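Local coordinates for death domain of pelle (Drosophila melanogaster, PDB 1D2Z), which binds the death domain of Tube, which recruits the serine/threonine kinase Pelle to the plasma membrane in Toll signalling for embryonic dorsoventral polarity, at residues S52-K55 with Q56-R59; N67-G70 with G71-H75; N74-V77 with Q78-F81. All coordinates share one frame; numbering follows the deposited sequence.

Contact 1: S52-K55 with Q56-R59; sequences SSQK and QRGR
Arg59 N turns back to Gln54 O (3.1 Å) and Gly58 N to Lys55 O (2.9 Å), the paired backbone bonds of a Schellman motif, which ends helix 45-56 of the death domain. Gly58 is its C-prime residue, and its phi of 78° is one that glycine adopts readily. The side chains then illustrate how a helix end is dressed with polar groups. Gln56 sends NE2 back one turn to Ser52 OG, at 3.1 Å and close to its own amide plane; Ser52 O takes the helical bond from Gln56 N and a weak one from NE2. Arg57 bends at chi3 (-86°), which swings its guanidinium back over the preceding turn, where NH2 makes a weak bond to Ser53 OG at 2.8 Å. Gln54 OE1 sits over one face of that guanidinium, with the amide turned 64° against it, and although it lies 2.8 Å from NH2 the angle is too poor for a hydrogen bond. The other arm of the same amide, NE2, makes a tight approach to Arg59 CD at 3.1 Å. Toward the rest of the fold, Lys55 touches Trp34 on helix 34-40 and Ala61 on helix 61-73. Its backbone contributes too: Lys55 CA directs a nearly straight C-H at Arg59 O, 3.4 Å away.

Contact 2: N67-G70 with G71-H75; sequences NIWG and GQYNH
Trp69 turns one face of its indole to His75, whose CD2 stands above it, offset toward the rim. That carbon is 3.2 Å from both NE1 and CE2 of Trp69. The five-membered ring of Trp69 and the imidazole meet obliquely, their planes 39° apart, and the two side chains cross at about a right angle. Although Trp69 NE1 and His75 NE2 are near neighbours, the angle is too poor for a hydrogen bond; His75 NE2 is instead hydrogen-bonded to Pro143 O of the Tube chain. With chi1 at -166°, Trp69 swings CG away from its backbone N, and CD1 comes within 4.1 Å of Tyr73 CD2. Tyr73 also sets its CB 3.3 Å from Trp69 O, while its hydroxyl bonds to Gln47 of helix 45-56. An alanine in place of Trp69 is likely to open a gap between His75 and Leu80 and leave the imidazole held mainly by its polar partners. The backbone winds down here: Gln72 N bonds to Ile68 O at 3.1 Å, whereas the bond from Gly71 N to Asn67 O is weak. Gly71 CA comes 3.1 Å from Asn67 O, a close C-H...O contact. Past the last turn, a water donates to both Gly70 O (2.8 Å) and His75 O (2.9 Å), joining the helix end to the loop. Leu80 and Leu83 of helix 77-86 also pack on Trp69. Trp69, Tyr73 and His75 thus form an aromatic cluster at the end of helix 61-73, in the six-helix bundle of the death domain and beside the Tube interface.

Contact 3: N74-V77 with Q78-F81; sequences NHTV and QTLF
Thr76 is the N-cap of helix 77-86, and its OG1 accepts from Thr79 N at 3.2 Å in a nearly straight bond. The torsion that makes this possible holds OG1 between the backbone N and the carbonyl carbon (chi1 67°), facing the first turn of the helix. Asp8 OD2 is a second partner of this hydroxyl, which ties the N-terminal segment to the cap. Thr79 brings its own OG1 within 3.2 Å of Thr76 OG1, the two side chains crossing at about a right angle. Val77 begins the helix proper. Its carbonyl takes Phe81 N at 2.8 Å, one residue on from the bond between Leu80 N and Thr76 O at 3.1 Å, and Leu80 CB rests 3.3 Å from Val77 O. The valine side chain leaves the turn and packs on Met11. Gln78 and Phe81 pack against Leu149 of the Tube chain. Thr79 faces back to the loop instead, its CG2 methyl 4.0 Å from His75 ND1. Between them a water, lying in the plane of the imidazole at its edge, joins His75 ND1 (2.7 Å) to Thr79 OG1 (2.6 Å) and also accepts from Thr76 N.

How the contacts relate
Followed from the N terminus, contact 1 is finished before contact 2 opens, and contact 3 begins on the stretch where contact 2 ends; each closes only a short turn where a helix stops or starts. Contact 1 ends helix 45-56 on the surface, before the loop into helix 61-73; contact 2 lies at the far end of that next helix. The centres of contacts 1 and 2 are about 18 Å apart and they do not touch. Contacts 2 and 3 share Asn74 and His75. They also meet through side chains, Trp69 CH2 against Thr79 CG2 at 3.7 Å, which joins helix 61-73 to helix 77-86. Contacts 1 and 3 lie on opposite sides of the chain's centre, and Tube touches contacts 2 and 3 but not contact 1.

Contact 1: S52-K55 with Q56-R59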
loop_
_atom_site.group_PDB
_atom_site.type_symbol
_atom_site.label_atom_id
_atom_site.label_comp_id
_atom_site.label_asym_id
_atom_site.label_seq_id
_atom_site.Cartn_x
_atom_site.Cartn_y
_atom_site.Cartn_z
ATOM N N SER A 52 -13.691 -11.031 5.592
ATOM C CA SER A 52 -14.715 -12.021 5.917
ATOM C C SER A 52 -14.044 -13.341 6.264
ATOM O O SER A 52 -14.381 -13.971 7.265
ATOM C CB SER A 52 -15.666 -12.224 4.730
ATOM O OG SER A 52 -16.544 -13.313 4.958
ATOM N N SER A 53 -13.058 -13.713 5.452
ATOM C CA SER A 53 -12.305 -14.948 5.628
ATOM C C SER A 53 -11.601 -15.002 6.978
ATOM O O SER A 53 -11.690 -16.004 7.688
ATOM C CB SER A 53 -11.278 -15.098 4.501
ATOM O OG SER A 53 -10.431 -16.210 4.724
ATOM N N GLN A 54 -10.892 -13.930 7.322
ATOM C CA GLN A 54 -10.180 -13.865 8.596
ATOM C C GLN A 54 -11.140 -13.993 9.765
ATOM O O GLN A 54 -10.831 -14.664 10.748
ATOM C CB GLN A 54 -9.388 -12.560 8.715
ATOM C CG GLN A 54 -8.180 -12.490 7.808
ATOM C CD GLN A 54 -7.130 -13.524 8.159
ATOM O OE1 GLN A 54 -6.848 -14.431 7.379
ATOM N NE2 GLN A 54 -6.549 -13.395 9.341
ATOM N N LYS A 55 -12.313 -13.377 9.636
ATOM C CA LYS A 55 -13.324 -13.422 10.685
ATOM C C LYS A 55 -13.819 -14.847 10.919
ATOM O O LYS A 55 -13.953 -15.281 12.064
ATOM C CB LYS A 55 -14.508 -12.511 10.349
ATOM C CG LYS A 55 -15.550 -12.463 11.455
ATOM C CD LYS A 55 -16.864 -11.863 10.995
ATOM C CE LYS A 55 -17.889 -11.920 12.120
ATOM N NZ LYS A 55 -19.259 -11.564 11.656
ATOM N N GLN A 56 -14.085 -15.572 9.835
ATOM C CA GLN A 56 -14.556 -16.956 9.935
ATOM C C GLN A 56 -13.520 -17.826 10.650
ATOM O O GLN A 56 -13.871 -18.813 11.296
ATOM C CB GLN A 56 -14.860 -17.525 8.545
ATOM C CG GLN A 56 -16.001 -16.815 7.816
ATOM C CD GLN A 56 -16.150 -17.272 6.374
ATOM O OE1 GLN A 56 -16.274 -18.466 6.100
ATOM N NE2 GLN A 56 -16.134 -16.319 5.442
ATOM N N ARG A 57 -12.248 -17.444 10.535
ATOM C CA ARG A 57 -11.153 -18.161 11.182
ATOM C C ARG A 57 -10.933 -17.697 12.627
ATOM O O ARG A 57 -9.878 -17.939 13.212
ATOM C CB ARG A 57 -9.859 -18.017 10.368
ATOM C CG ARG A 57 -9.795 -18.933 9.149
ATOM C CD ARG A 57 -8.484 -18.792 8.381
ATOM N NE ARG A 57 -8.530 -17.698 7.414
ATOM C CZ ARG A 57 -7.602 -17.468 6.487
ATOM N NH1 ARG A 57 -6.534 -18.252 6.394
ATOM N NH2 ARG A 57 -7.757 -16.466 5.630
ATOM N N GLY A 58 -11.935 -17.020 13.188
ATOM C CA GLY A 58 -11.858 -16.542 14.562
ATOM C C GLY A 58 -11.031 -15.293 14.838
ATOM O O GLY A 58 -10.830 -14.932 15.997
ATOM N N ARG A 59 -10.548 -14.630 13.792
ATOM C CA ARG A 59 -9.753 -13.419 13.969
ATOM C C ARG A 59 -10.595 -12.147 13.902
ATOM O O ARG A 59 -11.742 -12.166 13.454
ATOM C CB ARG A 59 -8.613 -13.366 12.952
ATOM C CG ARG A 59 -7.612 -14.495 13.115
ATOM C CD ARG A 59 -6.328 -14.230 12.349
ATOM N NE ARG A 59 -5.357 -15.310 12.521
ATOM C CZ ARG A 59 -5.357 -16.445 11.822
ATOM N NH1 ARG A 59 -6.279 -16.665 10.892
ATOM N NH2 ARG A 59 -4.431 -17.366 12.057
#

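Contact 2: N67-G70 with G71-H75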
loop_
_atom_site.group_PDB
_atom_site.type_symbol
_atom_site.label_atom_id
_atom_site.label_comp_id
_atom_site.label_asym_id
_atom_site.label_seq_id
_atom_site.Cartn_x
_atom_site.Cartn_y
_atom_site.Cartn_z
ATOM N N ASN A 67 -5.590 -3.559 8.719
ATOM C CA ASN A 67 -4.410 -4.117 8.052
ATOM C C ASN A 67 -4.437 -3.778 6.560
ATOM O O ASN A 67 -3.421 -3.387 5.986
ATOM C CB ASN A 67 -4.350 -5.643 8.227
ATOM C CG ASN A 67 -3.820 -6.069 9.602
ATOM O OD1 ASN A 67 -3.180 -5.292 10.306
ATOM N ND2 ASN A 67 -4.085 -7.314 9.974
ATOM N N ILE A 68 -5.610 -3.906 5.946
ATOM C CA ILE A 68 -5.769 -3.618 4.521
ATOM C C ILE A 68 -5.792 -2.121 4.211
ATOM O O ILE A 68 -4.940 -1.614 3.477
ATOM C CB ILE A 68 -7.059 -4.290 3.953
ATOM C CG1 ILE A 68 -6.938 -5.813 4.052
ATOM C CG2 ILE A 68 -7.287 -3.877 2.497
ATOM C CD1 ILE A 68 -8.236 -6.570 3.826
ATOM N N TRP A 69 -6.762 -1.416 4.784
ATOM C CA TRP A 69 -6.926 0.015 4.538
ATOM C C TRP A 69 -5.753 0.854 5.061
ATOM O O TRP A 69 -5.270 1.752 4.372
ATOM C CB TRP A 69 -8.256 0.479 5.136
ATOM C CG TRP A 69 -8.706 1.827 4.681
ATOM C CD1 TRP A 69 -8.944 2.230 3.388
ATOM C CD2 TRP A 69 -8.984 2.955 5.511
ATOM N NE1 TRP A 69 -9.350 3.541 3.369
ATOM C CE2 TRP A 69 -9.386 4.012 4.657
ATOM C CE3 TRP A 69 -8.935 3.181 6.895
ATOM C CZ2 TRP A 69 -9.736 5.272 5.145
ATOM C CZ3 TRP A 69 -9.283 4.436 7.378
ATOM C CH2 TRP A 69 -9.677 5.465 6.506
ATOM N N GLY A 70 -5.275 0.540 6.260
ATOM C CA GLY A 70 -4.157 1.284 6.814
ATOM C C GLY A 70 -2.830 0.832 6.233
ATOM O O GLY A 70 -1.978 1.647 5.891
ATOM N N GLY A 71 -2.671 -0.478 6.092
ATOM C CA GLY A 71 -1.439 -1.026 5.560
ATOM C C GLY A 71 -1.113 -0.641 4.133
ATOM O O GLY A 71 -0.131 0.057 3.883
ATOM N N GLN A 72 -1.941 -1.068 3.188
ATOM C CA GLN A 72 -1.674 -0.759 1.788
ATOM C C GLN A 72 -1.775 0.715 1.407
ATOM O O GLN A 72 -0.932 1.224 0.672
ATOM C CB GLN A 72 -2.580 -1.573 0.860
ATOM C CG GLN A 72 -2.348 -1.258 -0.614
ATOM C CD GLN A 72 -3.300 -1.978 -1.544
ATOM O OE1 GLN A 72 -3.678 -3.136 -1.309
ATOM N NE2 GLN A 72 -3.687 -1.299 -2.620
ATOM N N TYR A 73 -2.803 1.397 1.901
ATOM C CA TYR A 73 -3.014 2.803 1.548
ATOM C C TYR A 73 -2.328 3.829 2.434
ATOM O O TYR A 73 -2.460 5.031 2.208
ATOM C CB TYR A 73 -4.508 3.082 1.414
ATOM C CG TYR A 73 -5.187 2.066 0.524
ATOM C CD1 TYR A 73 -5.157 2.199 -0.864
ATOM C CD2 TYR A 73 -5.808 0.943 1.064
ATOM C CE1 TYR A 73 -5.723 1.243 -1.690
ATOM C CE2 TYR A 73 -6.378 -0.030 0.244
ATOM C CZ TYR A 73 -6.332 0.133 -1.134
ATOM O OH TYR A 73 -6.908 -0.795 -1.955
ATOM N N ASN A 74 -1.598 3.356 3.440
ATOM C CA ASN A 74 -0.842 4.231 4.335
ATOM C C ASN A 74 -1.678 5.371 4.923
ATOM O O ASN A 74 -1.236 6.516 4.955
ATOM C CB ASN A 74 0.372 4.798 3.573
ATOM C CG ASN A 74 1.480 5.290 4.496
ATOM O OD1 ASN A 74 1.604 4.837 5.637
ATOM N ND2 ASN A 74 2.298 6.218 3.998
ATOM N N HIS A 75 -2.900 5.066 5.353
ATOM C CA HIS A 75 -3.770 6.086 5.933
ATOM C C HIS A 75 -3.385 6.419 7.371
ATOM O O HIS A 75 -2.812 5.586 8.080
ATOM C CB HIS A 75 -5.240 5.671 5.842
ATOM C CG HIS A 75 -5.811 5.791 4.465
ATOM N ND1 HIS A 75 -5.745 6.957 3.736
ATOM C CD2 HIS A 75 -6.450 4.893 3.679
ATOM C CE1 HIS A 75 -6.322 6.774 2.560
ATOM N NE2 HIS A 75 -6.759 5.529 2.500
HETATM O O HOH W 1 -1.191 3.228 8.048
#

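Contact 3: N74-V77 with Q78-F81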
loop_
_atom_site.group_PDB
_atom_site.type_symbol
_atom_site.label_atom_id
_atom_site.label_comp_id
_atom_site.label_asym_id
_atom_site.label_seq_id
_atom_site.Cartn_x
_atom_site.Cartn_y
_atom_site.Cartn_z
ATOM N N ASN A 74 -1.598 3.356 3.440
ATOM C CA ASN A 74 -0.842 4.231 4.335
ATOM C C ASN A 74 -1.678 5.371 4.923
ATOM O O ASN A 74 -1.236 6.516 4.955
ATOM C CB ASN A 74 0.372 4.798 3.573
ATOM C CG ASN A 74 1.480 5.290 4.496
ATOM O OD1 ASN A 74 1.604 4.837 5.637
ATOM N ND2 ASN A 74 2.298 6.218 3.998
ATOM N N HIS A 75 -2.900 5.066 5.353
ATOM C CA HIS A 75 -3.770 6.086 5.933
ATOM C C HIS A 75 -3.385 6.419 7.371
ATOM O O HIS A 75 -2.812 5.586 8.080
ATOM C CB HIS A 75 -5.240 5.671 5.842
ATOM C CG HIS A 75 -5.811 5.791 4.465
ATOM N ND1 HIS A 75 -5.745 6.957 3.736
ATOM C CD2 HIS A 75 -6.450 4.893 3.679
ATOM C CE1 HIS A 75 -6.322 6.774 2.560
ATOM N NE2 HIS A 75 -6.759 5.529 2.500
ATOM N N THR A 76 -3.668 7.657 7.762
ATOM C CA THR A 76 -3.358 8.178 9.094
ATOM C C THR A 76 -4.506 8.012 10.083
ATOM O O THR A 76 -5.655 7.754 9.696
ATOM C CB THR A 76 -3.034 9.685 9.036
ATOM O OG1 THR A 76 -4.220 10.409 8.683
ATOM C CG2 THR A 76 -1.930 9.975 8.018
ATOM N N VAL A 77 -4.193 8.194 11.366
ATOM C CA VAL A 77 -5.198 8.074 12.410
ATOM C C VAL A 77 -6.259 9.157 12.214
ATOM O O VAL A 77 -7.437 8.927 12.477
ATOM C CB VAL A 77 -4.572 8.185 13.828
ATOM C CG1 VAL A 77 -5.644 8.068 14.885
ATOM C CG2 VAL A 77 -3.551 7.083 14.035
ATOM N N GLN A 78 -5.852 10.326 11.724
ATOM C CA GLN A 78 -6.819 11.398 11.496
ATOM C C GLN A 78 -7.841 10.976 10.436
ATOM O O GLN A 78 -9.041 11.206 10.594
ATOM C CB GLN A 78 -6.126 12.698 11.078
ATOM C CG GLN A 78 -7.097 13.861 10.923
ATOM C CD GLN A 78 -6.420 15.158 10.536
ATOM O OE1 GLN A 78 -6.713 15.732 9.491
ATOM N NE2 GLN A 78 -5.522 15.635 11.389
ATOM N N THR A 79 -7.369 10.326 9.377
ATOM C CA THR A 79 -8.263 9.868 8.316
ATOM C C THR A 79 -9.211 8.801 8.866
ATOM O O THR A 79 -10.387 8.769 8.512
ATOM C CB THR A 79 -7.465 9.361 7.092
ATOM O OG1 THR A 79 -6.663 10.439 6.592
ATOM C CG2 THR A 79 -8.400 8.896 5.974
ATOM N N LEU A 80 -8.706 7.979 9.786
ATOM C CA LEU A 80 -9.511 6.943 10.432
ATOM C C LEU A 80 -10.585 7.632 11.291
ATOM O O LEU A 80 -11.743 7.208 11.321
ATOM C CB LEU A 80 -8.622 6.053 11.308
ATOM C CG LEU A 80 -9.321 4.927 12.074
ATOM C CD1 LEU A 80 -9.962 3.925 11.093
ATOM C CD2 LEU A 80 -8.311 4.228 12.969
ATOM N N PHE A 81 -10.181 8.697 11.978
ATOM C CA PHE A 81 -11.073 9.494 12.820
ATOM C C PHE A 81 -12.222 10.037 11.949
ATOM O O PHE A 81 -13.396 9.921 12.309
ATOM C CB PHE A 81 -10.269 10.640 13.449
ATOM C CG PHE A 81 -11.015 11.424 14.499
ATOM C CD1 PHE A 81 -11.121 10.944 15.806
ATOM C CD2 PHE A 81 -11.573 12.664 14.194
ATOM C CE1 PHE A 81 -11.770 11.693 16.796
ATOM C CE2 PHE A 81 -12.225 13.423 15.177
ATOM C CZ PHE A 81 -12.322 12.934 16.479
HETATM O O HOH W 2 -4.925 9.166 5.122
#